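Local coordinates for MgGH51 (Meripilus giganteus, PDB 6ZPV), which acts as a glycan-modified fungal GH51 alpha-L-arabinofuranosidase, hydrolysing terminal alpha-L-arabinofuranosyl residues, probably from plant cell-wall arabinans and arabinoxylans, at residues F224-G229 and F345-N350; T527-T530 and L535-S538; A211-T216 and V496-G501. All coordinates share one frame; numbering follows the deposited sequence.

Interaction 1: residues F224-G229 and F345-N350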
loop_
_atom_site.group_PDB
_atom_site.type_symbol
_atom_site.label_atom_id
_atom_site.label_comp_id
_atom_site.label_asym_id
_atom_site.label_seq_id
_atom_site.Cartn_x
_atom_site.Cartn_y
_atom_site.Cartn_z
ATOM N N PHE A 224 1.333 9.010 8.120
ATOM C CA PHE A 224 0.356 9.287 7.064
ATOM C C PHE A 224 0.390 8.154 6.063
ATOM O O PHE A 224 1.305 7.337 5.995
ATOM C CB PHE A 224 0.638 10.608 6.345
ATOM C CG PHE A 224 1.887 10.633 5.510
ATOM C CD1 PHE A 224 1.924 10.066 4.227
ATOM C CD2 PHE A 224 3.070 11.153 6.014
ATOM C CE1 PHE A 224 3.065 10.001 3.485
ATOM C CE2 PHE A 224 4.226 11.118 5.253
ATOM C CZ PHE A 224 4.234 10.542 4.004
ATOM N N PHE A 225 -0.651 8.133 5.249
ATOM C CA PHE A 225 -0.846 7.137 4.180
ATOM C C PHE A 225 -1.362 7.876 2.943
ATOM O O PHE A 225 -2.509 8.375 2.934
ATOM C CB PHE A 225 -1.829 6.062 4.665
ATOM C CG PHE A 225 -1.934 4.814 3.841
ATOM C CD1 PHE A 225 -2.738 4.741 2.707
ATOM C CD2 PHE A 225 -1.308 3.655 4.212
ATOM C CE1 PHE A 225 -2.954 3.539 2.049
ATOM C CE2 PHE A 225 -1.520 2.453 3.572
ATOM C CZ PHE A 225 -2.366 2.393 2.475
ATOM N N ARG A 226 -0.537 7.985 1.917
ATOM C CA ARG A 226 -0.893 8.627 0.623
ATOM C C ARG A 226 -1.584 7.578 -0.247
ATOM O O ARG A 226 -1.062 6.442 -0.405
ATOM C CB ARG A 226 0.368 9.160 -0.067
ATOM C CG ARG A 226 0.095 9.892 -1.346
ATOM C CD ARG A 226 1.325 9.982 -2.243
ATOM N NE ARG A 226 1.059 10.654 -3.515
ATOM C CZ ARG A 226 1.667 10.358 -4.666
ATOM N NH1 ARG A 226 2.691 9.492 -4.684
ATOM N NH2 ARG A 226 1.227 10.906 -5.787
ATOM N N PHE A 227 -2.751 7.879 -0.816
ATOM C CA PHE A 227 -3.539 6.872 -1.549
ATOM C C PHE A 227 -4.588 7.597 -2.352
ATOM O O PHE A 227 -4.919 8.760 -2.023
ATOM C CB PHE A 227 -4.190 5.895 -0.564
ATOM C CG PHE A 227 -5.464 6.401 0.075
ATOM C CD1 PHE A 227 -5.440 7.450 0.948
ATOM C CD2 PHE A 227 -6.684 5.882 -0.338
ATOM C CE1 PHE A 227 -6.615 7.985 1.427
ATOM C CE2 PHE A 227 -7.849 6.412 0.151
ATOM C CZ PHE A 227 -7.827 7.485 1.018
ATOM N N PRO A 228 -5.249 6.980 -3.353
ATOM C CA PRO A 228 -5.026 5.618 -3.862
ATOM C C PRO A 228 -4.010 5.545 -4.992
ATOM O O PRO A 228 -3.832 4.472 -5.602
ATOM C CB PRO A 228 -6.410 5.207 -4.335
ATOM C CG PRO A 228 -6.969 6.500 -4.885
ATOM C CD PRO A 228 -6.499 7.538 -3.888
ATOM N N GLY A 229 -3.300 6.632 -5.267
ATOM C CA GLY A 229 -2.195 6.612 -6.204
ATOM C C GLY A 229 -1.672 8.007 -6.403
ATOM O O GLY A 229 -2.239 8.973 -5.880
ATOM N N PHE A 345 -5.130 16.881 4.198
ATOM C CA PHE A 345 -4.311 17.026 2.977
ATOM C C PHE A 345 -5.019 16.282 1.819
ATOM O O PHE A 345 -5.322 15.105 1.966
ATOM C CB PHE A 345 -2.944 16.372 3.192
ATOM C CG PHE A 345 -2.126 16.922 4.329
ATOM C CD1 PHE A 345 -1.578 18.183 4.264
ATOM C CD2 PHE A 345 -2.013 16.205 5.488
ATOM C CE1 PHE A 345 -0.846 18.675 5.332
ATOM C CE2 PHE A 345 -1.333 16.746 6.579
ATOM C CZ PHE A 345 -0.733 17.962 6.494
ATOM N N VAL A 346 -5.157 16.974 0.699
ATOM C CA VAL A 346 -5.694 16.396 -0.527
ATOM C C VAL A 346 -4.735 16.706 -1.668
ATOM O O VAL A 346 -4.314 17.888 -1.818
ATOM C CB VAL A 346 -7.133 16.854 -0.851
ATOM C CG1 VAL A 346 -7.525 16.524 -2.275
ATOM C CG2 VAL A 346 -8.093 16.284 0.177
ATOM N N GLU A 347 -4.391 15.675 -2.440
ATOM C CA GLU A 347 -3.486 15.847 -3.583
ATOM C C GLU A 347 -4.306 15.900 -4.872
ATOM O O GLU A 347 -5.201 15.065 -5.092
ATOM C CB GLU A 347 -2.453 14.698 -3.592
ATOM C CG GLU A 347 -1.385 14.852 -4.658
ATOM C CD GLU A 347 -0.136 14.043 -4.411
ATOM O OE1 GLU A 347 -0.073 13.331 -3.399
ATOM O OE2 GLU A 347 0.809 14.155 -5.289
ATOM N N VAL A 348 -4.004 16.889 -5.727
ATOM C CA VAL A 348 -4.840 17.151 -6.913
ATOM C C VAL A 348 -4.168 16.451 -8.100
ATOM O O VAL A 348 -3.225 17.000 -8.726
ATOM C CB VAL A 348 -5.033 18.658 -7.093
ATOM C CG1 VAL A 348 -5.857 18.955 -8.345
ATOM C CG2 VAL A 348 -5.675 19.246 -5.849
ATOM N N GLY A 349 -4.636 15.247 -8.426
ATOM C CA GLY A 349 -4.056 14.483 -9.528
ATOM C C GLY A 349 -2.854 13.644 -9.090
ATOM O O GLY A 349 -2.622 13.446 -7.887
ATOM N N ASN A 350 -2.142 13.146 -10.093
ATOM C CA ASN A 350 -0.868 12.423 -9.868
ATOM C C ASN A 350 0.051 12.799 -11.022
ATOM O O ASN A 350 -0.304 12.661 -12.210
ATOM C CB ASN A 350 -1.048 10.912 -9.862
ATOM C CG ASN A 350 0.262 10.200 -9.624
ATOM O OD1 ASN A 350 0.851 10.381 -8.551
ATOM N ND2 ASN A 350 0.760 9.441 -10.609
HETATM O O HOH W 1 -1.458 11.710 -6.023
#
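Arg226 lays the edge of its guanidinium against the carboxylate of Glu347 and the amide oxygen of Asn350, so that three flat polar groups meet at small tilts. The guanidinium and carboxylate planes are 26° apart. NE gives the main bond of the salt bridge, to Glu347 OE1 at 2.9 Å, and arrives from above the carboxylate plane. The second arm, Arg226 NH2 to Glu347 OE2, is weak at 3.3 Å, so the salt bridge has one strong and one weak hydrogen bond. NH2 also approaches Asn350 OD1 at 2.8 Å, but this bond too is weak because it is bent (130°). Both acidic and basic chains are extended: with CG anti to the backbone N (chi1 -177° in Arg226), each reaches across the interior of the (beta/alpha)8 barrel, where strands 224-227 and 345-348 are separated by strand 284-289.

The strand ends join through a water that accepts from Arg226 NH2 and donates to Gly229 O and Gly349 O, each 2.8 Å away. The Gly229 carbonyl carbon lies 4.1 Å above one guanidinium face of Arg226, toward its rim. At Gly349 a side chain would collide with the carbonyl oxygen of Val348. Asn350, in an Asn-Glu sequence characteristic of clan GH-A enzymes at the end of the fourth barrel strand, suits its place because an amide both accepts and donates: its ND2 bonds Glu234. Arg226 NH1 forms a salt bridge with Glu429.

Arginine, with its several N-H groups, thus ties the end of strand 345-348 to strand 424-432, with water as a further acceptor. By family precedent the acid/base probably follows Asn350 directly and Glu429, on the seventh strand, is probably the nucleophile, which the arginine network would help to position.

Interaction 2: residues T527-T530 and L535-S538. With ACT (acetate ion), chain S.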
loop_
_atom_site.group_PDB
_atom_site.type_symbol
_atom_site.label_atom_id
_atom_site.label_comp_id
_atom_site.label_asym_id
_atom_site.label_seq_id
_atom_site.Cartn_x
_atom_site.Cartn_y
_atom_site.Cartn_z
ATOM N N THR A 527 26.849 20.609 13.467
ATOM C CA THR A 527 27.811 20.699 12.375
ATOM C C THR A 527 27.221 20.127 11.100
ATOM O O THR A 527 26.698 19.007 11.135
ATOM C CB THR A 527 29.067 19.923 12.764
ATOM O OG1 THR A 527 29.539 20.348 14.055
ATOM C CG2 THR A 527 30.175 20.012 11.739
ATOM N N LEU A 528 27.342 20.825 9.986
ATOM C CA LEU A 528 26.795 20.310 8.737
ATOM C C LEU A 528 27.652 19.196 8.173
ATOM O O LEU A 528 28.883 19.319 8.115
ATOM C CB LEU A 528 26.642 21.425 7.701
ATOM C CG LEU A 528 25.583 22.470 7.974
ATOM C CD1 LEU A 528 25.720 23.659 7.018
ATOM C CD2 LEU A 528 24.191 21.924 7.911
ATOM N N PRO A 529 27.032 18.119 7.653
ATOM C CA PRO A 529 27.766 17.189 6.813
ATOM C C PRO A 529 28.399 17.868 5.608
ATOM O O PRO A 529 27.952 18.944 5.186
ATOM C CB PRO A 529 26.683 16.183 6.333
ATOM C CG PRO A 529 25.631 16.266 7.441
ATOM C CD PRO A 529 25.619 17.731 7.812
ATOM N N THR A 530 29.375 17.221 5.002
ATOM C CA THR A 530 29.932 17.688 3.731
ATOM C C THR A 530 28.883 17.512 2.624
ATOM O O THR A 530 28.408 16.389 2.443
ATOM C CB THR A 530 31.206 16.933 3.409
ATOM O OG1 THR A 530 32.127 17.179 4.478
ATOM C CG2 THR A 530 31.810 17.416 2.112
ATOM N N LEU A 535 28.963 10.759 4.388
ATOM C CA LEU A 535 28.619 10.630 5.805
ATOM C C LEU A 535 27.681 11.755 6.197
ATOM O O LEU A 535 27.997 12.952 6.032
ATOM C CB LEU A 535 29.876 10.710 6.676
ATOM C CG LEU A 535 29.654 10.461 8.174
ATOM C CD1 LEU A 535 29.194 9.044 8.450
ATOM C CD2 LEU A 535 30.928 10.761 8.938
ATOM N N HIS A 536 26.486 11.407 6.691
ATOM C CA HIS A 536 25.432 12.393 7.008
ATOM C C HIS A 536 24.798 12.050 8.329
ATOM O O HIS A 536 24.819 10.910 8.782
ATOM C CB HIS A 536 24.372 12.389 5.881
ATOM C CG HIS A 536 24.891 12.910 4.587
ATOM N ND1 HIS A 536 24.785 14.234 4.282
ATOM C CD2 HIS A 536 25.625 12.276 3.628
ATOM C CE1 HIS A 536 25.454 14.379 3.116
ATOM N NE2 HIS A 536 25.976 13.238 2.713
ATOM N N TRP A 537 24.195 13.050 8.963
ATOM C CA TRP A 537 23.516 12.834 10.245
ATOM C C TRP A 537 22.430 13.884 10.411
ATOM O O TRP A 537 22.441 14.935 9.746
ATOM C CB TRP A 537 24.542 12.915 11.411
ATOM C CG TRP A 537 25.341 14.164 11.411
ATOM C CD1 TRP A 537 24.992 15.379 11.957
ATOM C CD2 TRP A 537 26.631 14.365 10.771
ATOM N NE1 TRP A 537 25.958 16.309 11.676
ATOM C CE2 TRP A 537 26.972 15.703 10.958
ATOM C CE3 TRP A 537 27.468 13.535 10.049
ATOM C CZ2 TRP A 537 28.157 16.248 10.437
ATOM C CZ3 TRP A 537 28.636 14.057 9.578
ATOM C CH2 TRP A 537 28.980 15.401 9.767
ATOM N N SER A 538 21.527 13.618 11.349
ATOM C CA SER A 538 20.448 14.548 11.744
ATOM C C SER A 538 20.063 14.228 13.185
ATOM O O SER A 538 19.943 13.040 13.541
ATOM C CB SER A 538 19.255 14.424 10.805
ATOM O OG SER A 538 18.188 15.264 11.223
HETATM C C ACT S . 31.227 23.259 12.933
HETATM O O ACT S . 30.739 23.883 11.822
HETATM O OXT ACT S . 30.554 22.933 13.993
HETATM C CH3 ACT S . 32.715 22.759 12.931
HETATM O O HOH W 2 30.174 14.559 5.879
#
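Pro529 sets its CG almost squarely over the six-membered ring of Trp537, 3.8 Å from the centroid and 11° off the ring normal. This CH-pi contact fastens the loop 527-530 to strand 535-541 of the antiparallel sheet in the C-terminal beta-sandwich domain. Proline suits the place because its flat, compact ring presents C-H groups to the electron-rich face of the indole.

The same indole is gripped at its edge. NE1 donates to Thr527 O at 2.8 Å, approaching nearly in line with the carbonyl (C=O...N 167°), although the N-H itself is bent; Ser526 OG offers a further, weak partner. With chi1 at 54°, Trp537 CG lies between its own backbone nitrogen and carbonyl carbon, which swings the indole toward the loop 527-530. Tryptophan can do both jobs, since it joins a broad face to a single ring N-H.

On the other side of the proline ring, CB rests 3.4 Å from His536 ND1, while His536 NE2 bonds Gly533 O within the turn between the two segments. A water connects the two segments where no direct backbone bond forms, accepting from Thr530 N and donating to Leu535 O. Thr527 OG1 bonds an acetate, probably from the crystallisation liquor, and also Thr4 N.

The backbone nitrogen of Trp537 is buried without a hydrogen-bond partner, and Pro529 CG lies 3.8 Å from that Trp537 N.

Interaction 3: residues A211-T216 and V496-G501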
loop_
_atom_site.group_PDB
_atom_site.type_symbol
_atom_site.label_atom_id
_atom_site.label_comp_id
_atom_site.label_asym_id
_atom_site.label_seq_id
_atom_site.Cartn_x
_atom_site.Cartn_y
_atom_site.Cartn_z
ATOM N N ALA A 211 -3.292 -9.637 8.088
ATOM C CA ALA A 211 -2.706 -9.294 9.405
ATOM C C ALA A 211 -1.188 -9.072 9.353
ATOM O O ALA A 211 -0.724 -8.058 9.886
ATOM C CB ALA A 211 -3.062 -10.394 10.394
ATOM N N ASP A 212 -0.411 -9.995 8.807
ATOM C CA ASP A 212 1.042 -9.806 8.856
ATOM C C ASP A 212 1.481 -8.528 8.104
ATOM O O ASP A 212 2.342 -7.826 8.637
ATOM C CB ASP A 212 1.785 -11.076 8.439
ATOM C CG ASP A 212 1.524 -11.601 7.038
ATOM O OD1 ASP A 212 0.678 -11.002 6.330
ATOM O OD2 ASP A 212 2.173 -12.655 6.654
ATOM N N ILE A 213 0.882 -8.249 6.970
ATOM C CA ILE A 213 1.241 -7.059 6.212
ATOM C C ILE A 213 0.777 -5.822 6.990
ATOM O O ILE A 213 1.577 -4.883 7.154
ATOM C CB ILE A 213 0.649 -7.112 4.786
ATOM C CG1 ILE A 213 1.214 -8.277 3.985
ATOM C CG2 ILE A 213 0.855 -5.774 4.121
ATOM C CD1 ILE A 213 0.612 -8.418 2.594
ATOM N N ALA A 214 -0.470 -5.793 7.456
ATOM C CA ALA A 214 -0.973 -4.618 8.168
ATOM C C ALA A 214 -0.075 -4.341 9.387
ATOM O O ALA A 214 0.241 -3.193 9.672
ATOM C CB ALA A 214 -2.410 -4.841 8.597
ATOM N N GLU A 215 0.252 -5.382 10.143
ATOM C CA GLU A 215 1.102 -5.210 11.338
ATOM C C GLU A 215 2.479 -4.690 10.979
ATOM O O GLU A 215 3.096 -3.902 11.722
ATOM C CB GLU A 215 1.221 -6.517 12.056
ATOM C CG GLU A 215 -0.053 -7.018 12.721
ATOM C CD GLU A 215 -0.067 -8.472 13.158
ATOM O OE1 GLU A 215 0.981 -9.156 12.939
ATOM O OE2 GLU A 215 -1.135 -8.969 13.595
ATOM N N THR A 216 3.036 -5.149 9.848
ATOM C CA THR A 216 4.348 -4.687 9.366
ATOM C C THR A 216 4.289 -3.200 9.036
ATOM O O THR A 216 5.247 -2.452 9.368
ATOM C CB THR A 216 4.835 -5.519 8.193
ATOM O OG1 THR A 216 4.925 -6.898 8.522
ATOM C CG2 THR A 216 6.176 -5.065 7.651
ATOM N N VAL A 496 8.416 -3.543 1.201
ATOM C CA VAL A 496 8.024 -4.775 1.901
ATOM C C VAL A 496 7.534 -5.763 0.867
ATOM O O VAL A 496 6.676 -5.415 0.051
ATOM C CB VAL A 496 6.939 -4.448 2.942
ATOM C CG1 VAL A 496 6.412 -5.733 3.612
ATOM C CG2 VAL A 496 7.455 -3.475 3.994
ATOM N N SER A 497 8.049 -7.003 0.922
ATOM C CA SER A 497 7.660 -8.032 -0.034
ATOM C C SER A 497 6.974 -9.171 0.688
ATOM O O SER A 497 7.099 -9.289 1.905
ATOM C CB SER A 497 8.884 -8.504 -0.830
ATOM O OG SER A 497 9.557 -7.405 -1.431
ATOM N N TYR A 498 6.275 -10.023 -0.049
ATOM C CA TYR A 498 5.583 -11.157 0.588
ATOM C C TYR A 498 5.195 -12.148 -0.482
ATOM O O TYR A 498 5.120 -11.838 -1.675
ATOM C CB TYR A 498 4.315 -10.693 1.350
ATOM C CG TYR A 498 3.446 -9.778 0.517
ATOM C CD1 TYR A 498 2.472 -10.258 -0.339
ATOM C CD2 TYR A 498 3.695 -8.415 0.494
ATOM C CE1 TYR A 498 1.751 -9.409 -1.164
ATOM C CE2 TYR A 498 3.015 -7.582 -0.368
ATOM C CZ TYR A 498 2.046 -8.060 -1.196
ATOM O OH TYR A 498 1.412 -7.185 -2.043
ATOM N N ASP A 499 4.931 -13.367 -0.031
ATOM C CA ASP A 499 4.178 -14.336 -0.842
ATOM C C ASP A 499 2.864 -14.638 -0.099
ATOM O O ASP A 499 2.445 -13.860 0.773
ATOM C CB ASP A 499 5.021 -15.594 -1.120
ATOM C CG ASP A 499 5.303 -16.442 0.076
ATOM O OD1 ASP A 499 4.864 -16.135 1.205
ATOM O OD2 ASP A 499 5.964 -17.467 -0.144
ATOM N N ALA A 500 2.185 -15.724 -0.462
ATOM C CA ALA A 500 0.893 -16.010 0.196
ATOM C C ALA A 500 1.032 -16.280 1.690
ATOM O O ALA A 500 0.017 -16.275 2.354
ATOM C CB ALA A 500 0.222 -17.179 -0.522
ATOM N N GLY A 501 2.234 -16.588 2.172
ATOM C CA GLY A 501 2.388 -16.992 3.570
ATOM C C GLY A 501 3.242 -16.160 4.486
ATOM O O GLY A 501 3.128 -16.314 5.684
HETATM O O HOH W 3 0.335 -14.708 7.001
#
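Ile213 and Tyr498 make the main apolar contact, a CH-pi interaction in which the methyl CD1 stands over the centre of the phenol ring, 3.7 Å from the centroid and 8° off the normal. Isoleucine suits the spot: its CG1 branch runs out extended (chi2 177°) and delivers one methyl end-on to a flat face, the side chains crossing at about a right angle. A leucine in place of Tyr498 would probably leave that methyl without its aromatic face and the carbonyl of His27 without the hydroxyl that bonds it. Farther along, Thr216 CG2 and Val496 CG1 meet tip to tip at 4.1 Å, with Leu483 and Val503 packing nearby.

The helix 211-219 leads into the second strand of the (beta/alpha)8 barrel, whereas strand 496-498 is the middle of a small mixed sheet built in the connection between the eighth barrel strand and helix 507-517.

Polar links lie mostly within each segment. Thr216 serves as both hydrophobe and donor: its OG1 reaches Asp212 O at 2.7 Å, on the opposite face of that carbonyl from Thr216 N, so one oxygen takes two bonds. Asp212 OD1 forms a salt bridge with Arg210, and a water weakly bridges Asp212 OD2 and Gly501 O. Asp499 OD1 accepts from Gly501 N at 2.8 Å, an Asx turn that reverses the chain just after the strand.

Interactions 1 and 3 are buried near the centre of the molecule, their centres about 23 Å apart, while interaction 2 lies about 32 Å from the chain centre and is only partly buried. Helix 211-219 of interaction 3 is followed directly by strand 224-227 of interaction 1, so the two share a run of the barrel without touching. Their chemistry differs with place: inside the barrel, charge and hydrogen bonds dominate; outside it, between helix and accessory sheet, methyls and an aromatic face do the work. Interaction 2 belongs to the C-terminal sandwich and also uses a CH-pi contact, but joins neighbouring parts of sequence, whereas 345-350 and 496-501 are brought to distant partners.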